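Local coordinates for amidase, hydantoinase/carbamoylase family (Burkholderia ambifaria, PDB 5TP4), which probably hydrolyses N-carbamoyl-L-amino acids to the free amino acids, as a zinc-dependent enzyme of the peptidase M20 family with two zinc ions per subunit, at residues B[198-202]-B[203-207]; B[342-345]-B[346-350]; B[360-363]-B[364-368]. All coordinates share one frame; numbering follows the deposited sequence. Where two conformers were deposited one is given.

Contact 1: residues B[198-202]-B[203-207]. With ZN (zinc ion), chain P.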
ATOM      1  N   HIS B 198      12.348 -26.277 -19.534  1.00  7.65           N
ATOM      2  CA  HIS B 198      12.031 -24.879 -19.257  1.00  8.00           C
ATOM      3  C   HIS B 198      13.172 -24.244 -18.476  1.00  8.66           C
ATOM      4  O   HIS B 198      13.877 -24.920 -17.723  1.00  9.53           O
ATOM      5  CB  HIS B 198      10.724 -24.787 -18.441  1.00  9.86           C
ATOM      6  CG  HIS B 198       9.989 -23.494 -18.603  1.00 10.56           C
ATOM      7  ND1 HIS B 198      10.375 -22.330 -17.964  1.00 10.38           N
ATOM      8  CD2 HIS B 198       8.893 -23.175 -19.337  1.00 13.12           C
ATOM      9  CE1 HIS B 198       9.561 -21.349 -18.314  1.00 14.27           C
ATOM     10  NE2 HIS B 198       8.645 -21.838 -19.129  1.00 12.58           N
ATOM     11  N   ILE B 199      13.347 -22.938 -18.653  1.00 11.81           N
ATOM     12  CA  ILE B 199      14.246 -22.231 -17.742  1.00 12.49           C
ATOM     13  C   ILE B 199      13.634 -22.237 -16.342  1.00 12.71           C
ATOM     14  O   ILE B 199      12.414 -22.279 -16.167  1.00 11.06           O
ATOM     15  CB  ILE B 199      14.547 -20.797 -18.222  1.00 12.37           C
ATOM     16  CG1 ILE B 199      13.266 -19.949 -18.388  1.00 12.67           C
ATOM     17  CG2 ILE B 199      15.365 -20.821 -19.514  1.00 14.01           C
ATOM     18  CD1 ILE B 199      13.543 -18.454 -18.464  1.00 18.20           C
ATOM     19  N   GLU B 200      14.497 -22.228 -15.328  1.00 11.10           N
ATOM     20  CA  GLU B 200      14.033 -22.322 -13.937  1.00  9.97           C
ATOM     21  C   GLU B 200      13.050 -21.218 -13.548  1.00 12.85           C
ATOM     22  O   GLU B 200      12.141 -21.450 -12.740  1.00 14.35           O
ATOM     23  CB  GLU B 200      15.224 -22.264 -12.988  1.00  8.21           C
ATOM     24  CG  GLU B 200      14.783 -22.325 -11.531  1.00 10.38           C
ATOM     25  CD  GLU B 200      15.914 -22.077 -10.576  1.00 13.05           C
ATOM     26  OE1 GLU B 200      15.648 -21.690  -9.413  1.00 12.90           O
ATOM     27  OE2 GLU B 200      17.070 -22.264 -11.004  1.00 13.59           O
ATOM     28  N   GLN B 201      13.250 -20.005 -14.052  1.00 12.82           N
ATOM     29  CA  GLN B 201      12.562 -18.789 -13.580  1.00 14.15           C
ATOM     30  C   GLN B 201      12.813 -18.503 -12.101  1.00 13.38           C
ATOM     31  O   GLN B 201      12.016 -17.829 -11.437  1.00 14.01           O
ATOM     32  CB  GLN B 201      11.060 -18.830 -13.858  1.00 12.18           C
ATOM     33  CG  GLN B 201      10.718 -19.216 -15.309  1.00 13.11           C
ATOM     34  CD  GLN B 201       9.218 -19.257 -15.523  1.00 14.40           C
ATOM     35  OE1 GLN B 201       8.529 -20.069 -14.918  1.00 14.72           O
ATOM     36  NE2 GLN B 201       8.709 -18.370 -16.379  1.00 17.50           N
ATOM     37  N   GLY B 202      13.929 -18.984 -11.588  1.00 13.19           N
ATOM     38  CA  GLY B 202      14.332 -18.759 -10.216  1.00 13.62           C
ATOM     39  C   GLY B 202      15.849 -18.788 -10.165  1.00 11.49           C
ATOM     40  O   GLY B 202      16.516 -19.039 -11.170  1.00 15.70           O
ATOM     41  N   PRO B 203      16.426 -18.537  -8.992  1.00 13.52           N
ATOM     42  CA  PRO B 203      17.882 -18.342  -8.876  1.00 10.56           C
ATOM     43  C   PRO B 203      18.684 -19.564  -8.454  1.00 16.90           C
ATOM     44  O   PRO B 203      19.919 -19.459  -8.388  1.00 19.12           O
ATOM     45  CB  PRO B 203      17.954 -17.260  -7.788  1.00 11.01           C
ATOM     46  CG  PRO B 203      16.797 -17.686  -6.847  1.00 12.81           C
ATOM     47  CD  PRO B 203      15.722 -18.297  -7.713  1.00 15.56           C
ATOM     48  N   VAL B 204      18.035 -20.698  -8.164  1.00 14.23           N
ATOM     49  CA  VAL B 204      18.716 -21.785  -7.454  1.00 12.80           C
ATOM     50  C   VAL B 204      19.795 -22.430  -8.316  1.00 15.63           C
ATOM     51  O   VAL B 204      20.935 -22.619  -7.875  1.00 15.18           O
ATOM     52  CB  VAL B 204      17.704 -22.844  -6.984  1.00 11.66           C
ATOM     53  CG1 VAL B 204      18.464 -24.031  -6.398  1.00 14.92           C
ATOM     54  CG2 VAL B 204      16.739 -22.237  -5.990  1.00 12.24           C
ATOM     55  N   LEU B 205      19.445 -22.839  -9.537  1.00 13.08           N
ATOM     56  CA  LEU B 205      20.435 -23.569 -10.320  1.00 10.51           C
ATOM     57  C   LEU B 205      21.610 -22.668 -10.681  1.00 12.41           C
ATOM     58  O   LEU B 205      22.771 -23.099 -10.631  1.00 16.53           O
ATOM     59  CB  LEU B 205      19.784 -24.144 -11.577  1.00 10.59           C
ATOM     60  CG  LEU B 205      18.585 -25.062 -11.315  1.00 13.05           C
ATOM     61  CD1 LEU B 205      17.906 -25.431 -12.659  1.00 11.28           C
ATOM     62  CD2 LEU B 205      19.051 -26.309 -10.584  1.00 14.10           C
ATOM     63  N   GLU B 206      21.327 -21.413 -11.049  1.00 13.01           N
ATOM     64  CA  GLU B 206      22.407 -20.500 -11.404  1.00 15.84           C
ATOM     65  C   GLU B 206      23.304 -20.226 -10.202  1.00 20.05           C
ATOM     66  O   GLU B 206      24.534 -20.230 -10.326  1.00 19.49           O
ATOM     67  CB  GLU B 206      21.824 -19.199 -11.966  1.00 19.91           C
ATOM     68  CG  GLU B 206      22.803 -18.393 -12.803  1.00 32.90           C
ATOM     69  CD  GLU B 206      23.511 -17.369 -11.988  1.00 41.16           C
ATOM     70  OE1 GLU B 206      22.967 -16.994 -10.929  1.00 44.56           O
ATOM     71  OE2 GLU B 206      24.614 -16.942 -12.392  1.00 46.25           O
ATOM     72  N   ALA B 207      22.704 -20.034  -9.024  1.00 16.39           N
ATOM     73  CA  ALA B 207      23.476 -19.741  -7.821  1.00 20.87           C
ATOM     74  C   ALA B 207      24.341 -20.921  -7.401  1.00 21.40           C
ATOM     75  O   ALA B 207      25.423 -20.723  -6.839  1.00 25.02           O
ATOM     76  CB  ALA B 207      22.538 -19.346  -6.688  1.00 16.78           C
TER
HETATM   77 ZN    ZN P 501       6.700 -20.516 -19.603  0.54 24.25          ZN
HETATM   78  O   HOH W   1      18.752 -20.386 -12.184  1.00 13.67           O
HETATM   79  O   HOH W   2       5.468 -22.515 -18.938  1.00 13.31           O
HETATM   80  O   HOH W   3       5.542 -19.316 -18.068  1.00 37.44           O

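Contact 2: residues B[342-345]-B[346-350]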
ATOM      1  N   CYS B 342       9.167 -41.024 -14.853  1.00 10.02           N
ATOM      2  CA  CYS B 342       9.653 -40.045 -15.832  1.00  9.13           C
ATOM      3  C   CYS B 342      10.710 -39.133 -15.215  1.00 11.42           C
ATOM      4  O   CYS B 342      11.685 -38.758 -15.886  1.00  9.58           O
ATOM      5  CB  CYS B 342       8.496 -39.213 -16.402  1.00  9.27           C
ATOM      6  SG  CYS B 342       7.406 -40.213 -17.464  1.00 13.21           S
ATOM      7  N   VAL B 343      10.541 -38.771 -13.935  1.00 10.49           N
ATOM      8  CA  VAL B 343      11.545 -37.947 -13.263  1.00 10.47           C
ATOM      9  C   VAL B 343      12.861 -38.697 -13.180  1.00 10.97           C
ATOM     10  O   VAL B 343      13.942 -38.122 -13.396  1.00 10.85           O
ATOM     11  CB  VAL B 343      11.048 -37.509 -11.871  1.00  7.79           C
ATOM     12  CG1 VAL B 343      12.122 -36.719 -11.141  1.00 11.77           C
ATOM     13  CG2 VAL B 343       9.809 -36.633 -12.018  1.00 10.52           C
ATOM     14  N   GLU B 344      12.788 -40.011 -12.923  1.00 10.60           N
ATOM     15  CA  GLU B 344      13.999 -40.825 -12.835  0.55  9.71           C
ATOM     16  C   GLU B 344      14.730 -40.882 -14.171  1.00 11.05           C
ATOM     17  O   GLU B 344      15.958 -40.980 -14.199  1.00 11.32           O
ATOM     18  CB  GLU B 344      13.646 -42.232 -12.336  0.55 10.71           C
ATOM     19  CG  GLU B 344      14.808 -43.213 -12.297  0.55 12.94           C
ATOM     20  CD  GLU B 344      14.365 -44.606 -11.850  0.55 16.99           C
ATOM     21  OE1 GLU B 344      13.684 -44.668 -10.815  0.55 20.68           O
ATOM     22  OE2 GLU B 344      14.653 -45.617 -12.540  0.55 14.26           O
ATOM     23  N   LEU B 345      14.000 -40.820 -15.297  1.00 10.70           N
ATOM     24  CA  LEU B 345      14.694 -40.806 -16.586  1.00  8.24           C
ATOM     25  C   LEU B 345      15.499 -39.522 -16.751  1.00 10.56           C
ATOM     26  O   LEU B 345      16.599 -39.527 -17.321  1.00 10.12           O
ATOM     27  CB  LEU B 345      13.694 -40.928 -17.737  1.00  9.66           C
ATOM     28  CG  LEU B 345      12.926 -42.258 -17.787  1.00 11.72           C
ATOM     29  CD1 LEU B 345      11.936 -42.251 -18.948  1.00 11.85           C
ATOM     30  CD2 LEU B 345      13.882 -43.460 -17.916  1.00 13.49           C
ATOM     31  N   VAL B 346      14.928 -38.394 -16.308  1.00 10.07           N
ATOM     32  CA  VAL B 346      15.643 -37.123 -16.351  1.00  9.50           C
ATOM     33  C   VAL B 346      16.919 -37.212 -15.532  1.00 10.48           C
ATOM     34  O   VAL B 346      18.004 -36.811 -15.987  1.00 10.96           O
ATOM     35  CB  VAL B 346      14.729 -35.987 -15.856  1.00  8.13           C
ATOM     36  CG1 VAL B 346      15.509 -34.666 -15.731  1.00  9.98           C
ATOM     37  CG2 VAL B 346      13.578 -35.800 -16.827  1.00  9.32           C
ATOM     38  N   ALA B 347      16.804 -37.728 -14.309  1.00 10.76           N
ATOM     39  CA  ALA B 347      17.961 -37.871 -13.436  1.00  8.74           C
ATOM     40  C   ALA B 347      19.014 -38.765 -14.076  1.00  9.51           C
ATOM     41  O   ALA B 347      20.203 -38.442 -14.076  1.00 12.33           O
ATOM     42  CB  ALA B 347      17.521 -38.434 -12.077  1.00 11.56           C
ATOM     43  N   ARG B 348      18.590 -39.907 -14.631  1.00  8.88           N
ATOM     44  CA  ARG B 348      19.567 -40.835 -15.179  1.00  9.88           C
ATOM     45  C   ARG B 348      20.293 -40.218 -16.367  1.00 11.09           C
ATOM     46  O   ARG B 348      21.493 -40.461 -16.555  1.00 10.31           O
ATOM     47  CB  ARG B 348      18.906 -42.159 -15.594  1.00 12.44           C
ATOM     48  CG  ARG B 348      18.319 -42.980 -14.461  1.00 12.91           C
ATOM     49  CD  ARG B 348      17.667 -44.282 -15.029  1.00 16.40           C
ATOM     50  NE  ARG B 348      17.235 -45.180 -13.958  1.00 13.68           N
ATOM     51  CZ  ARG B 348      18.021 -46.109 -13.411  1.00 24.23           C
ATOM     52  NH1 ARG B 348      19.278 -46.287 -13.844  1.00 18.22           N
ATOM     53  NH2 ARG B 348      17.556 -46.870 -12.432  1.00 21.22           N
ATOM     54  N   ALA B 349      19.583 -39.438 -17.193  1.00  8.55           N
ATOM     55  CA  ALA B 349      20.250 -38.802 -18.324  1.00  8.54           C
ATOM     56  C   ALA B 349      21.269 -37.792 -17.830  1.00 10.50           C
ATOM     57  O   ALA B 349      22.406 -37.740 -18.339  1.00 11.74           O
ATOM     58  CB  ALA B 349      19.232 -38.143 -19.256  1.00  6.92           C
ATOM     59  N   ALA B 350      20.891 -36.993 -16.824  1.00  8.77           N
ATOM     60  CA  ALA B 350      21.853 -36.042 -16.272  1.00 10.72           C
ATOM     61  C   ALA B 350      23.069 -36.770 -15.718  1.00 17.56           C
ATOM     62  O   ALA B 350      24.217 -36.346 -15.921  1.00 13.88           O
ATOM     63  CB  ALA B 350      21.212 -35.189 -15.175  1.00 11.57           C
TER

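Contact 3: residues B[360-363]-B[364-368]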
ATOM      1  N   ILE B 360      14.526 -30.210  -7.682  1.00 10.19           N
ATOM      2  CA  ILE B 360      14.021 -28.858  -7.463  1.00 10.82           C
ATOM      3  C   ILE B 360      12.523 -28.853  -7.740  1.00 11.97           C
ATOM      4  O   ILE B 360      12.036 -29.592  -8.591  1.00 10.11           O
ATOM      5  CB  ILE B 360      14.781 -27.878  -8.396  1.00 12.50           C
ATOM      6  CG1 ILE B 360      14.349 -26.426  -8.177  1.00 13.62           C
ATOM      7  CG2 ILE B 360      14.549 -28.255  -9.875  1.00 13.49           C
ATOM      8  CD1 ILE B 360      15.399 -25.421  -8.740  1.00 14.75           C
ATOM      9  N   VAL B 361      11.780 -28.046  -6.998  1.00 12.25           N
ATOM     10  CA  VAL B 361      10.343 -27.945  -7.252  1.00  9.44           C
ATOM     11  C   VAL B 361      10.111 -26.843  -8.282  1.00 15.06           C
ATOM     12  O   VAL B 361      10.875 -25.876  -8.357  1.00 15.61           O
ATOM     13  CB  VAL B 361       9.583 -27.689  -5.926  1.00 11.30           C
ATOM     14  CG1 VAL B 361       9.809 -26.261  -5.419  1.00 17.82           C
ATOM     15  CG2 VAL B 361       8.105 -28.018  -6.074  1.00 15.54           C
ATOM     16  N   SER B 362       9.069 -26.985  -9.111  1.00 11.31           N
ATOM     17  CA  SER B 362       8.689 -25.889  -9.995  1.00 12.17           C
ATOM     18  C   SER B 362       7.942 -24.833  -9.195  1.00 14.24           C
ATOM     19  O   SER B 362       6.860 -25.098  -8.655  1.00 14.33           O
ATOM     20  CB  SER B 362       7.844 -26.393 -11.163  1.00 12.70           C
ATOM     21  OG  SER B 362       7.469 -25.271 -11.962  1.00 15.27           O
ATOM     22  N   GLY B 363       8.530 -23.629  -9.092  1.00 11.28           N
ATOM     23  CA  GLY B 363       7.871 -22.600  -8.320  1.00 12.39           C
ATOM     24  C   GLY B 363       6.807 -21.828  -9.055  1.00 11.86           C
ATOM     25  O   GLY B 363       6.135 -21.003  -8.438  1.00 14.02           O
ATOM     26  N   ALA B 364       6.639 -22.046 -10.353  1.00 13.22           N
ATOM     27  CA  ALA B 364       5.600 -21.341 -11.099  1.00 13.23           C
ATOM     28  C   ALA B 364       4.851 -22.327 -11.991  1.00 14.72           C
ATOM     29  O   ALA B 364       5.266 -23.470 -12.177  1.00 14.92           O
ATOM     30  CB  ALA B 364       6.186 -20.193 -11.937  1.00 14.94           C
ATOM     31  N   GLY B 365       3.740 -21.859 -12.557  1.00 14.43           N
ATOM     32  CA  GLY B 365       2.908 -22.727 -13.371  1.00 17.73           C
ATOM     33  C   GLY B 365       3.517 -22.999 -14.732  1.00 13.49           C
ATOM     34  O   GLY B 365       4.271 -22.196 -15.281  1.00 14.45           O
ATOM     35  N   HIS B 366       3.211 -24.185 -15.259  1.00  9.25           N
ATOM     36  CA  HIS B 366       3.608 -24.596 -16.596  1.00 11.60           C
ATOM     37  C   HIS B 366       2.518 -25.500 -17.114  1.00 13.66           C
ATOM     38  O   HIS B 366       1.753 -26.074 -16.336  1.00 10.47           O
ATOM     39  CB  HIS B 366       4.920 -25.378 -16.615  1.00 13.26           C
ATOM     40  CG  HIS B 366       6.056 -24.609 -16.038  1.00 12.97           C
ATOM     41  ND1 HIS B 366       6.595 -23.507 -16.671  1.00 15.18           N
ATOM     42  CD2 HIS B 366       6.697 -24.726 -14.853  1.00 12.21           C
ATOM     43  CE1 HIS B 366       7.550 -22.997 -15.910  1.00 12.56           C
ATOM     44  NE2 HIS B 366       7.629 -23.712 -14.802  1.00 12.02           N
ATOM     45  N   ASP B 367       2.484 -25.663 -18.433  1.00 10.06           N
ATOM     46  CA  ASP B 367       1.574 -26.663 -18.988  1.00 10.58           C
ATOM     47  C   ASP B 367       1.813 -28.040 -18.383  1.00  9.95           C
ATOM     48  O   ASP B 367       0.857 -28.813 -18.229  1.00  9.22           O
ATOM     49  CB  ASP B 367       1.747 -26.706 -20.496  1.00  9.42           C
ATOM     50  CG  ASP B 367       1.259 -25.424 -21.170  1.00 10.30           C
ATOM     51  OD1 ASP B 367       0.045 -25.085 -21.048  1.00 12.33           O
ATOM     52  OD2 ASP B 367       2.096 -24.732 -21.828  1.00 11.53           O
ATOM     53  N   ALA B 368       3.069 -28.369 -18.048  1.00 11.12           N
ATOM     54  CA  ALA B 368       3.359 -29.645 -17.387  1.00  9.30           C
ATOM     55  C   ALA B 368       2.524 -29.868 -16.132  1.00  8.74           C
ATOM     56  O   ALA B 368       2.199 -31.017 -15.814  1.00  9.74           O
ATOM     57  CB  ALA B 368       4.839 -29.738 -17.021  1.00  7.82           C
TER

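Contact 1: residues B[198-202]-B[203-207]
With CG of Glu200 set opposite its own backbone nitrogen (chi1 179°) and the chain extended beyond it, the carboxylate is carried forward onto the backbone amides of Val204 and Leu205. The setting is a strand-loop-helix connection of the M20 peptidase fold: strand 193-199 ends, a short loop turns through Gly202 and Pro203, and helix 204-208 begins. Each oxygen takes one amide of the first helical turn. Val204 N lies 2.9 Å from Glu200 OE1 and meets the syn lone pair. Leu205 N stands 2.9 Å from Glu200 OE2 in a nearly straight bond (165°), also on the syn side but slightly out of the carboxylate plane. Water 1 continues the series, lying 2.8 Å from Glu200 OE2 and 3.0 Å from Glu206 N. Two direct bonds fix the rotation of the carboxylate, and a negative charge at the start of a helix would probably be favoured by the aligned amides. A close carbon-to-oxygen contact borders the carboxylate, Leu205 CG lying 3.2 Å from Glu200 OE2. Beside the loop, Thr237 OG1 of the second subunit hydrogen-bonds to Gln201 O, so the turn also lies at the dimer interface. One residue before the strand ends, His198 NE2 binds zinc at 2.4 Å, with His92 and waters 2 and 3 as further ligands. That zinc and a bond from His198 ND1 together fix the turn of the ring: ND1 donates within the ring plane to a lone pair of Ile199 O at 2.7 Å, with an N-H...O angle of 173°.

Contact 2: residues B[342-345]-B[346-350]
Arg348 reaches back one turn of helix 340-353 to Glu344, forming an i to i+4 salt bridge on an alpha-helix. Arg348 CB and CG both border Glu344 O, with CG the nearer at 3.1 Å; that carbonyl also accepts Arg348 N at 2.9 Å. The chain then runs extended from CG to NE, and Arg348 CD passes 4.1 Å from Glu344 CG, the two side chains lying alongside and pointing the same way. Next, Arg348 NE donates to Glu344 OE2 at 3.0 Å, on the anti side and somewhat out of the carboxylate plane. Arg348 CZ lies 3.5 Å from that oxygen, and at the tip Arg348 NH2 adds a longer bond of 3.2 Å to Glu344 OE2, from above the carboxylate plane on the same face. OE2 lies in the guanidinium plane, at its edge, yet the two flat groups are turned 56° apart. Glu344 was deposited in two conformers; the bridge belongs to the one described, and both residues also touch a crystal neighbour. Elsewhere, Val346 packs on Ala378 and Val380 of strand 377-382, while Leu345 meets Ala411 and Ala414 of helix 398-416. Val346 CG2 also lies beside the preceding turn, 3.6 Å from Cys342 O, the carbonyl to which Val346 N is hydrogen-bonded at 3.3 Å.

Contact 3: residues B[360-363]-B[364-368]
Ser362 and Ala364 are joined by a hydrogen bond across a strand-loop-helix connection in the zinc-bearing part of the M20 peptidase fold, which leads from strand 357-362 through Gly363 and Gly365 into helix 367-372. Ser362 OG donates to Ala364 O over 2.9 Å; the donor lies in the carbonyl plane, with a C=O...O angle of 147°. The serine hydroxyl is placed there by a first torsion that sets OG opposite the backbone nitrogen (chi1 178°), directing it forward to the carbonyl two residues on. Gly365 N hydrogen-bonds to a sulfonate oxygen of a bound MES molecule, probably from the crystallisation liquor, consistent with a backbone amide that can receive an anionic group.

The second kind of contact is with an aromatic edge. His366 presents the CD2 side of its imidazole to the same hydroxyl, Ser362 OG lying 3.0 Å from His366 CD2 and near the ring plane. One oxygen thus adjoins both the loop carbonyl and the ring.

Packing supplies the rest. The His366 ring meets that of the zinc ligand His198, their planes about 55° apart, and it also touches Met379 of strand 377-382. Ala364 packs against His234 of the second subunit.

With its proton given to Ala364 O, Ser362 OG would probably turn lone-pair density toward the imidazole edge, consistent with a loop whose course is coupled to a histidine near the zinc.

In the fold
Along the chain the three contacts stand in series, none nesting in or crossing another. Contact 1 closes the short loop between strand 193-199 and helix 204-208. Contact 2 closes no loop but lies within helix 340-353, and the chain then passes into strand 357-362, whose end turns at contact 3 toward helix 367-372. Contacts 1 and 3 touch: Gln201 OE1 is 3.2 Å from His366 CE1, and Glu200 OE1 is 3.8 Å from Ile360 CD1. Both reach the same mixed sheet near the zinc and both meet the second subunit. Contact 2 stands apart, its centre about 18 Å from that of contact 1 and about 17 Å from that of contact 3.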